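Local coordinates for protein CAIP (Helicobacter cinaedi, PDB 5LBH) that is a Dps-like mini-ferritin that probably stores iron and takes part in atherosclerotic inflammation by promoting the differentiation of macrophages into foam cells, at residues A[8-13]-A[100-105]; A[14-19]-A[68-73]; A[113-116]-A[122-125]. All coordinates share one frame; numbering follows the deposited sequence.

Contact 1: A[8-13]-A[100-105]; sequences LKQIQA and YEYFLK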
loop_
_atom_site.group_PDB
_atom_site.type_symbol
_atom_site.label_atom_id
_atom_site.label_comp_id
_atom_site.label_asym_id
_atom_site.label_seq_id
_atom_site.Cartn_x
_atom_site.Cartn_y
_atom_site.Cartn_z
ATOM N N LEU A 8 -10.073 26.700 -26.809
ATOM C CA LEU A 8 -9.091 25.949 -26.037
ATOM C C LEU A 8 -7.852 26.782 -25.697
ATOM O O LEU A 8 -7.370 26.730 -24.560
ATOM C CB LEU A 8 -8.689 24.686 -26.792
ATOM C CG LEU A 8 -9.651 23.500 -26.876
ATOM C CD1 LEU A 8 -9.105 22.506 -27.903
ATOM C CD2 LEU A 8 -9.904 22.824 -25.521
ATOM N N LYS A 9 -7.291 27.534 -26.665
ATOM C CA LYS A 9 -6.085 28.304 -26.328
ATOM C C LYS A 9 -6.414 29.500 -25.456
ATOM O O LYS A 9 -5.565 29.951 -24.681
ATOM C CB LYS A 9 -5.284 28.764 -27.547
ATOM C CG LYS A 9 -5.416 27.989 -28.797
ATOM C CD LYS A 9 -4.276 28.327 -29.737
ATOM C CE LYS A 9 -4.031 29.824 -29.778
ATOM N NZ LYS A 9 -2.777 30.137 -30.529
ATOM N N GLN A 10 -7.629 30.025 -25.563
ATOM C CA GLN A 10 -8.051 31.050 -24.620
ATOM C C GLN A 10 -8.087 30.478 -23.199
ATOM O O GLN A 10 -7.546 31.076 -22.258
ATOM C CB GLN A 10 -9.410 31.616 -25.057
ATOM C CG GLN A 10 -9.953 32.702 -24.143
ATOM C CD GLN A 10 -9.138 33.973 -24.214
ATOM O OE1 GLN A 10 -8.775 34.433 -25.293
ATOM N NE2 GLN A 10 -8.819 34.527 -23.067
ATOM N N ILE A 11 -8.680 29.290 -23.035
ATOM C CA ILE A 11 -8.645 28.607 -21.739
ATOM C C ILE A 11 -7.197 28.413 -21.276
ATOM O O ILE A 11 -6.869 28.598 -20.098
ATOM C CB ILE A 11 -9.378 27.253 -21.838
ATOM C CG1 ILE A 11 -10.858 27.440 -22.226
ATOM C CG2 ILE A 11 -9.229 26.483 -20.538
ATOM C CD1 ILE A 11 -11.762 26.389 -21.779
ATOM N N GLN A 12 -6.314 28.030 -22.202
ATOM C CA GLN A 12 -4.913 27.823 -21.869
ATOM C C GLN A 12 -4.286 29.092 -21.295
ATOM O O GLN A 12 -3.654 29.061 -20.231
ATOM C CB GLN A 12 -4.153 27.352 -23.110
ATOM C CG GLN A 12 -2.727 26.932 -22.825
ATOM C CD GLN A 12 -1.852 26.893 -24.061
ATOM O OE1 GLN A 12 -2.311 27.145 -25.168
ATOM N NE2 GLN A 12 -0.578 26.582 -23.872
ATOM N N ALA A 13 -4.466 30.225 -21.984
ATOM C CA ALA A 13 -3.835 31.465 -21.545
ATOM C C ALA A 13 -4.379 31.921 -20.195
ATOM O O ALA A 13 -3.614 32.356 -19.323
ATOM C CB ALA A 13 -4.015 32.552 -22.603
ATOM N N TYR A 100 -13.978 31.782 -11.359
ATOM C CA TYR A 100 -14.663 30.524 -11.667
ATOM C C TYR A 100 -15.879 30.750 -12.562
ATOM O O TYR A 100 -16.192 29.916 -13.418
ATOM C CB TYR A 100 -15.103 29.820 -10.387
ATOM C CG TYR A 100 -14.061 28.958 -9.767
ATOM C CD1 TYR A 100 -12.764 28.953 -10.247
ATOM C CD2 TYR A 100 -14.385 28.104 -8.744
ATOM C CE1 TYR A 100 -11.804 28.143 -9.687
ATOM C CE2 TYR A 100 -13.438 27.289 -8.176
ATOM C CZ TYR A 100 -12.153 27.311 -8.650
ATOM O OH TYR A 100 -11.209 26.498 -8.070
ATOM N N GLU A 101 -16.611 31.848 -12.335
ATOM C CA GLU A 101 -17.753 32.169 -13.181
ATOM C C GLU A 101 -17.290 32.458 -14.595
ATOM O O GLU A 101 -17.994 32.156 -15.568
ATOM C CB GLU A 101 -18.467 33.418 -12.665
ATOM C CG GLU A 101 -18.668 33.447 -11.192
ATOM C CD GLU A 101 -20.054 33.111 -10.802
ATOM O OE1 GLU A 101 -20.614 32.199 -11.448
ATOM O OE2 GLU A 101 -20.554 33.725 -9.826
ATOM N N TYR A 102 -16.107 33.052 -14.720
ATOM C CA TYR A 102 -15.531 33.290 -16.029
ATOM C C TYR A 102 -15.162 31.978 -16.709
ATOM O O TYR A 102 -15.537 31.741 -17.859
ATOM C CB TYR A 102 -14.319 34.195 -15.875
ATOM C CG TYR A 102 -13.513 34.336 -17.126
ATOM C CD1 TYR A 102 -12.286 33.682 -17.255
ATOM C CD2 TYR A 102 -13.974 35.096 -18.189
ATOM C CE1 TYR A 102 -11.533 33.810 -18.400
ATOM C CE2 TYR A 102 -13.236 35.225 -19.331
ATOM C CZ TYR A 102 -12.012 34.580 -19.438
ATOM O OH TYR A 102 -11.263 34.703 -20.594
ATOM N N PHE A 103 -14.462 31.093 -16.000
ATOM C CA PHE A 103 -14.124 29.793 -16.575
ATOM C C PHE A 103 -15.379 28.990 -16.896
ATOM O O PHE A 103 -15.409 28.258 -17.891
ATOM C CB PHE A 103 -13.206 29.013 -15.630
ATOM C CG PHE A 103 -11.745 29.408 -15.714
ATOM C CD1 PHE A 103 -10.967 29.056 -16.810
ATOM C CD2 PHE A 103 -11.140 30.123 -14.680
ATOM C CE1 PHE A 103 -9.598 29.391 -16.867
ATOM C CE2 PHE A 103 -9.798 30.469 -14.729
ATOM C CZ PHE A 103 -9.027 30.115 -15.827
ATOM N N LEU A 104 -16.430 29.119 -16.085
ATOM C CA LEU A 104 -17.659 28.390 -16.389
ATOM C C LEU A 104 -18.219 28.799 -17.754
ATOM O O LEU A 104 -18.527 27.935 -18.587
ATOM C CB LEU A 104 -18.687 28.594 -15.280
ATOM C CG LEU A 104 -20.080 28.029 -15.540
ATOM C CD1 LEU A 104 -20.105 26.503 -15.504
ATOM C CD2 LEU A 104 -21.028 28.575 -14.502
ATOM N N LYS A 105 -18.323 30.117 -18.018
ATOM C CA LYS A 105 -18.755 30.581 -19.343
ATOM C C LYS A 105 -17.871 30.004 -20.441
ATOM O O LYS A 105 -18.367 29.465 -21.435
ATOM C CB LYS A 105 -18.738 32.106 -19.424
ATOM C CG LYS A 105 -19.935 32.824 -18.836
ATOM C CD LYS A 105 -19.902 34.297 -19.243
ATOM C CE LYS A 105 -18.746 35.072 -18.581
ATOM N NZ LYS A 105 -19.083 35.552 -17.202
#

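Contact 2: A[14-19]-A[68-73]; sequences DASVFY and VTLADM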
loop_
_atom_site.group_PDB
_atom_site.type_symbol
_atom_site.label_atom_id
_atom_site.label_comp_id
_atom_site.label_asym_id
_atom_site.label_seq_id
_atom_site.Cartn_x
_atom_site.Cartn_y
_atom_site.Cartn_z
ATOM N N ASP A 14 -5.696 31.845 -20.006
ATOM C CA ASP A 14 -6.250 32.254 -18.724
ATOM C C ASP A 14 -5.858 31.286 -17.615
ATOM O O ASP A 14 -5.706 31.713 -16.460
ATOM C CB ASP A 14 -7.768 32.399 -18.823
ATOM C CG ASP A 14 -8.193 33.558 -19.728
ATOM O OD1 ASP A 14 -7.659 34.696 -19.614
ATOM O OD2 ASP A 14 -9.077 33.318 -20.571
ATOM N N ALA A 15 -5.703 29.985 -17.931
ATOM C CA ALA A 15 -5.233 29.036 -16.916
ATOM C C ALA A 15 -3.838 29.403 -16.428
ATOM O O ALA A 15 -3.562 29.345 -15.224
ATOM C CB ALA A 15 -5.243 27.597 -17.431
ATOM N N SER A 16 -2.935 29.772 -17.344
ATOM C CA SER A 16 -1.574 30.070 -16.899
ATOM C C SER A 16 -1.535 31.330 -16.043
ATOM O O SER A 16 -0.747 31.403 -15.099
ATOM C CB SER A 16 -0.598 30.183 -18.084
ATOM O OG SER A 16 -0.807 31.332 -18.875
ATOM N N VAL A 17 -2.380 32.318 -16.339
ATOM C CA VAL A 17 -2.428 33.516 -15.502
ATOM C C VAL A 17 -3.071 33.208 -14.156
ATOM O O VAL A 17 -2.582 33.637 -13.111
ATOM C CB VAL A 17 -3.149 34.653 -16.247
ATOM C CG1 VAL A 17 -3.397 35.847 -15.321
ATOM C CG2 VAL A 17 -2.319 35.069 -17.477
ATOM N N PHE A 18 -4.164 32.440 -14.157
ATOM C CA PHE A 18 -4.821 32.069 -12.907
ATOM C C PHE A 18 -3.894 31.224 -12.043
ATOM O O PHE A 18 -3.864 31.369 -10.809
ATOM C CB PHE A 18 -6.109 31.307 -13.215
ATOM C CG PHE A 18 -6.998 31.116 -12.027
ATOM C CD1 PHE A 18 -7.294 29.845 -11.550
ATOM C CD2 PHE A 18 -7.551 32.216 -11.382
ATOM C CE1 PHE A 18 -8.124 29.678 -10.443
ATOM C CE2 PHE A 18 -8.377 32.051 -10.274
ATOM C CZ PHE A 18 -8.666 30.783 -9.803
ATOM N N TYR A 19 -3.110 30.353 -12.687
ATOM C CA TYR A 19 -2.145 29.533 -11.972
ATOM C C TYR A 19 -1.226 30.388 -11.100
ATOM O O TYR A 19 -1.009 30.083 -9.919
ATOM C CB TYR A 19 -1.353 28.715 -12.992
ATOM C CG TYR A 19 -0.236 27.879 -12.441
ATOM C CD1 TYR A 19 1.086 28.265 -12.617
ATOM C CD2 TYR A 19 -0.494 26.669 -11.785
ATOM C CE1 TYR A 19 2.109 27.506 -12.141
ATOM C CE2 TYR A 19 0.543 25.891 -11.294
ATOM C CZ TYR A 19 1.841 26.321 -11.473
ATOM O OH TYR A 19 2.893 25.580 -11.006
ATOM N N VAL A 68 2.825 28.872 -26.690
ATOM C CA VAL A 68 4.065 28.253 -26.260
ATOM C C VAL A 68 5.002 29.201 -25.520
ATOM O O VAL A 68 6.041 28.767 -25.021
ATOM C CB VAL A 68 4.729 27.609 -27.499
ATOM C CG1 VAL A 68 6.141 28.085 -27.786
ATOM C CG2 VAL A 68 4.599 26.084 -27.419
ATOM N N THR A 69 4.623 30.463 -25.337
ATOM C CA THR A 69 5.435 31.400 -24.572
ATOM C C THR A 69 4.526 32.195 -23.645
ATOM O O THR A 69 3.367 32.458 -23.970
ATOM C CB THR A 69 6.216 32.367 -25.460
ATOM O OG1 THR A 69 5.341 32.904 -26.449
ATOM C CG2 THR A 69 7.357 31.626 -26.161
ATOM N N LEU A 70 5.063 32.572 -22.482
ATOM C CA LEU A 70 4.327 33.424 -21.555
ATOM C C LEU A 70 4.026 34.780 -22.163
ATOM O O LEU A 70 2.986 35.375 -21.856
ATOM C CB LEU A 70 5.124 33.596 -20.263
ATOM C CG LEU A 70 5.026 32.375 -19.356
ATOM C CD1 LEU A 70 5.869 32.566 -18.110
ATOM C CD2 LEU A 70 3.561 32.100 -18.984
ATOM N N ALA A 71 4.910 35.284 -23.033
ATOM C CA ALA A 71 4.616 36.549 -23.701
ATOM C C ALA A 71 3.310 36.457 -24.476
ATOM O O ALA A 71 2.462 37.349 -24.374
ATOM C CB ALA A 71 5.763 36.957 -24.623
ATOM N N ASP A 72 3.102 35.363 -25.218
ATOM C CA ASP A 72 1.849 35.205 -25.962
ATOM C C ASP A 72 0.661 34.962 -25.044
ATOM O O ASP A 72 -0.431 35.482 -25.304
ATOM C CB ASP A 72 1.962 34.053 -26.954
ATOM C CG ASP A 72 2.855 34.379 -28.108
ATOM O OD1 ASP A 72 3.170 35.581 -28.296
ATOM O OD2 ASP A 72 3.284 33.426 -28.786
ATOM N N MET A 73 0.857 34.197 -23.956
ATOM C CA MET A 73 -0.257 33.880 -23.063
ATOM C C MET A 73 -0.715 35.112 -22.303
ATOM O O MET A 73 -1.911 35.284 -22.050
ATOM C CB MET A 73 0.148 32.788 -22.084
ATOM C CG MET A 73 0.692 31.588 -22.785
ATOM S SD MET A 73 1.218 30.297 -21.672
ATOM C CE MET A 73 1.908 29.150 -22.864
#

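Contact 3: A[113-116]-A[122-125]; sequences QADS and SAAY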
loop_
_atom_site.group_PDB
_atom_site.type_symbol
_atom_site.label_atom_id
_atom_site.label_comp_id
_atom_site.label_asym_id
_atom_site.label_seq_id
_atom_site.Cartn_x
_atom_site.Cartn_y
_atom_site.Cartn_z
ATOM N N GLN A 113 -19.823 24.744 -28.813
ATOM C CA GLN A 113 -19.170 24.844 -30.111
ATOM C C GLN A 113 -18.664 23.484 -30.558
ATOM O O GLN A 113 -18.821 23.108 -31.726
ATOM C CB GLN A 113 -17.999 25.824 -30.042
ATOM C CG GLN A 113 -18.402 27.284 -30.007
ATOM C CD GLN A 113 -19.009 27.766 -31.313
ATOM O OE1 GLN A 113 -18.839 27.140 -32.371
ATOM N NE2 GLN A 113 -19.738 28.879 -31.244
ATOM N N ALA A 114 -18.079 22.719 -29.633
ATOM C CA ALA A 114 -17.541 21.412 -29.986
ATOM C C ALA A 114 -18.653 20.447 -30.400
ATOM O O ALA A 114 -18.474 19.655 -31.340
ATOM C CB ALA A 114 -16.702 20.858 -28.827
ATOM N N ASP A 115 -19.804 20.491 -29.718
ATOM C CA ASP A 115 -20.909 19.622 -30.122
ATOM C C ASP A 115 -21.413 20.005 -31.513
ATOM O O ASP A 115 -21.719 19.126 -32.325
ATOM C CB ASP A 115 -22.050 19.686 -29.092
ATOM C CG ASP A 115 -21.865 18.705 -27.901
ATOM O OD1 ASP A 115 -21.307 17.597 -28.086
ATOM O OD2 ASP A 115 -22.296 19.029 -26.766
ATOM N N SER A 116 -21.411 21.306 -31.844
ATOM C CA SER A 116 -21.787 21.754 -33.187
ATOM C C SER A 116 -20.889 21.171 -34.266
ATOM O O SER A 116 -21.320 21.018 -35.408
ATOM C CB SER A 116 -21.717 23.275 -33.289
ATOM O OG SER A 116 -22.726 23.883 -32.529
ATOM N N SER A 122 -13.917 16.712 -27.111
ATOM C CA SER A 122 -13.677 18.012 -26.494
ATOM C C SER A 122 -14.880 18.452 -25.659
ATOM O O SER A 122 -14.723 19.003 -24.559
ATOM C CB SER A 122 -13.386 19.059 -27.566
ATOM O OG SER A 122 -12.157 18.844 -28.210
ATOM N N ALA A 123 -16.093 18.183 -26.151
ATOM C CA ALA A 123 -17.290 18.561 -25.407
ATOM C C ALA A 123 -17.414 17.776 -24.101
ATOM O O ALA A 123 -17.828 18.337 -23.078
ATOM C CB ALA A 123 -18.530 18.388 -26.283
ATOM N N ALA A 124 -17.071 16.479 -24.114
ATOM C CA ALA A 124 -17.138 15.679 -22.889
ATOM C C ALA A 124 -16.161 16.196 -21.836
ATOM O O ALA A 124 -16.515 16.341 -20.658
ATOM C CB ALA A 124 -16.838 14.218 -23.202
ATOM N N TYR A 125 -14.922 16.487 -22.258
ATOM C CA TYR A 125 -13.947 17.119 -21.379
ATOM C C TYR A 125 -14.452 18.466 -20.862
ATOM O O TYR A 125 -14.325 18.767 -19.670
ATOM C CB TYR A 125 -12.612 17.296 -22.110
ATOM C CG TYR A 125 -11.629 18.088 -21.292
ATOM C CD1 TYR A 125 -10.913 17.485 -20.270
ATOM C CD2 TYR A 125 -11.434 19.443 -21.518
ATOM C CE1 TYR A 125 -10.022 18.197 -19.488
ATOM C CE2 TYR A 125 -10.534 20.173 -20.741
ATOM C CZ TYR A 125 -9.834 19.537 -19.721
ATOM O OH TYR A 125 -8.938 20.229 -18.928
#

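Contact 1: A[8-13]-A[100-105]
Q10 and Y102 meet at the partly exposed side of the pairing between helices 4-28 and 89-116, the amide nitrogen NE2 of Q10 lying 3.5 Å from the phenol oxygen OH of Y102. The two side chains cross at about a right angle; the amide and ring planes are 88° apart, and it is NE2 and OH that come nearest. Q10 reaches this point because its chain starts trans to the backbone N and then turns about the CB-CG bond (chi2 68°), bringing the amide toward the other helix. Deeper in, F103 turns the edge of its ring to helix 4-28: the carbonyl oxygen O of I11 sits near the ring plane, 4.3 Å from CE1 of F103. The I11 side chain itself packs further along helix 89-116, on L106, F107 and L110. This is packing between two long helices of the ferritin-like four-helix bundle, aromatic and aliphatic inside, with a polar cluster at the rim.

The second shell explains that cluster. OD2 of D14 accepts hydrogen bonds from both NE2 of Q10 and OH of Y102, while OD1 of D14 takes the backbone N-H groups of K78 and I79. Four bonds thus surround a buried carboxylate, an environment that would favour its ionised form and tie both helices to the segment that follows helix 70-76.

Contact 2: A[14-19]-A[68-73]
S16 and M73 mark the nearest backbone approach of the two segments, with CA of S16 7.4 Å from CA of M73, where helix 4-28 faces the short helix 70-76. Both side chains start toward the opposite segment. M73 runs fully extended beyond CG (chi2 179°, chi3 -175°) and brings its thioether alongside the serine: SD of M73 is 3.6 Å from OG of S16 and 4.0 Å from CB of S16. The root of the methionine is nearly as near, with CB of M73 3.7 Å from OG of S16. L70, one turn earlier, adds a looser touch from its CD2 methyl, 4.4 Å from OG of S16.

No hydrogen bond crosses between the segments. The serine hydroxyl, at chi1 70°, is instead turned back onto its own helix, where its proton is engaged by the backbone O of A13, and the oxygen packs against the sulfur. M73 is flanked further by F52 and Y67, and its side chain stays about 13 Å from a bound iron ion.

T69 holds the N-cap position of helix 70-76, and the first N-H groups, those of L70 and A71, are bonded by the two carboxylate oxygens of E81 of a second subunit. L70 also packs on V20 of that subunit, and Y19 meets its counterpart there with nearly parallel rings. The short helix, carried on the long connection between helices 34-61 and 89-116, therefore lies over helix 4-28 where two subunits join, a placement at the dimer interface that is a feature of Dps-type mini-ferritins.

Contact 3: A[113-116]-A[122-125]
The torsions of D115 fold its carboxylate over the methyl group of A123: CG is trans to its own carbonyl carbon (chi1 -86°), and a moderate turn at chi2 (-33°) leaves OD1 of D115 3.4 Å from CB of A123. This is simple packing of an oxygen on a methyl; the charge is used elsewhere, since OD2 of D115 forms a salt bridge with NZ of K120 of a third subunit. Next to it the helices meet through small side chains. The CB of A114 points across the interface and lies 4.0 Å from CB of A123 and 3.8 Å from the backbone N of A123, so the methyl packs against the backbone of the other helix. S122 contributes its CB, 4.0 Å from CB of A114, while its hydroxyl bonds to NE of R58 and OD1 of D119. V4 packs on both A114 and S122, joining the start of helix 4-28 to this layer.

With a single methyl on each side at the centre, the backbones come close: CA of A114 and CA of A123 are 5.4 Å apart. Such an approach suits the turn end of a helical hairpin, here between helices 89-116 and 120-144. D115, just before the turn, links this hairpin to the third subunit, and the hairpin supplies the last two long helices of the four-helix bundle that defines the ferritin-like fold.

The three contacts join different parts of one ferritin-like subunit. Contacts 1 and 2 use consecutive segments, 8-13 and 14-19, of helix 4-28; their centres are about 12 Å apart, and the carboxylate of D14, bonded by Y102, joins them. Contacts 1 and 3 share helix 89-116, with centres about 14 Å apart but no touch; the centres of contacts 2 and 3 are about 23 Å apart. Along the chain, both segments of contact 2 fall between 8-13 and 100-105, and contact 3 comes after contact 1. Long-range pairing in the bundle, the short helix at a subunit junction and the final hairpin are thus linked through two long helices, within an assembly of twelve chains.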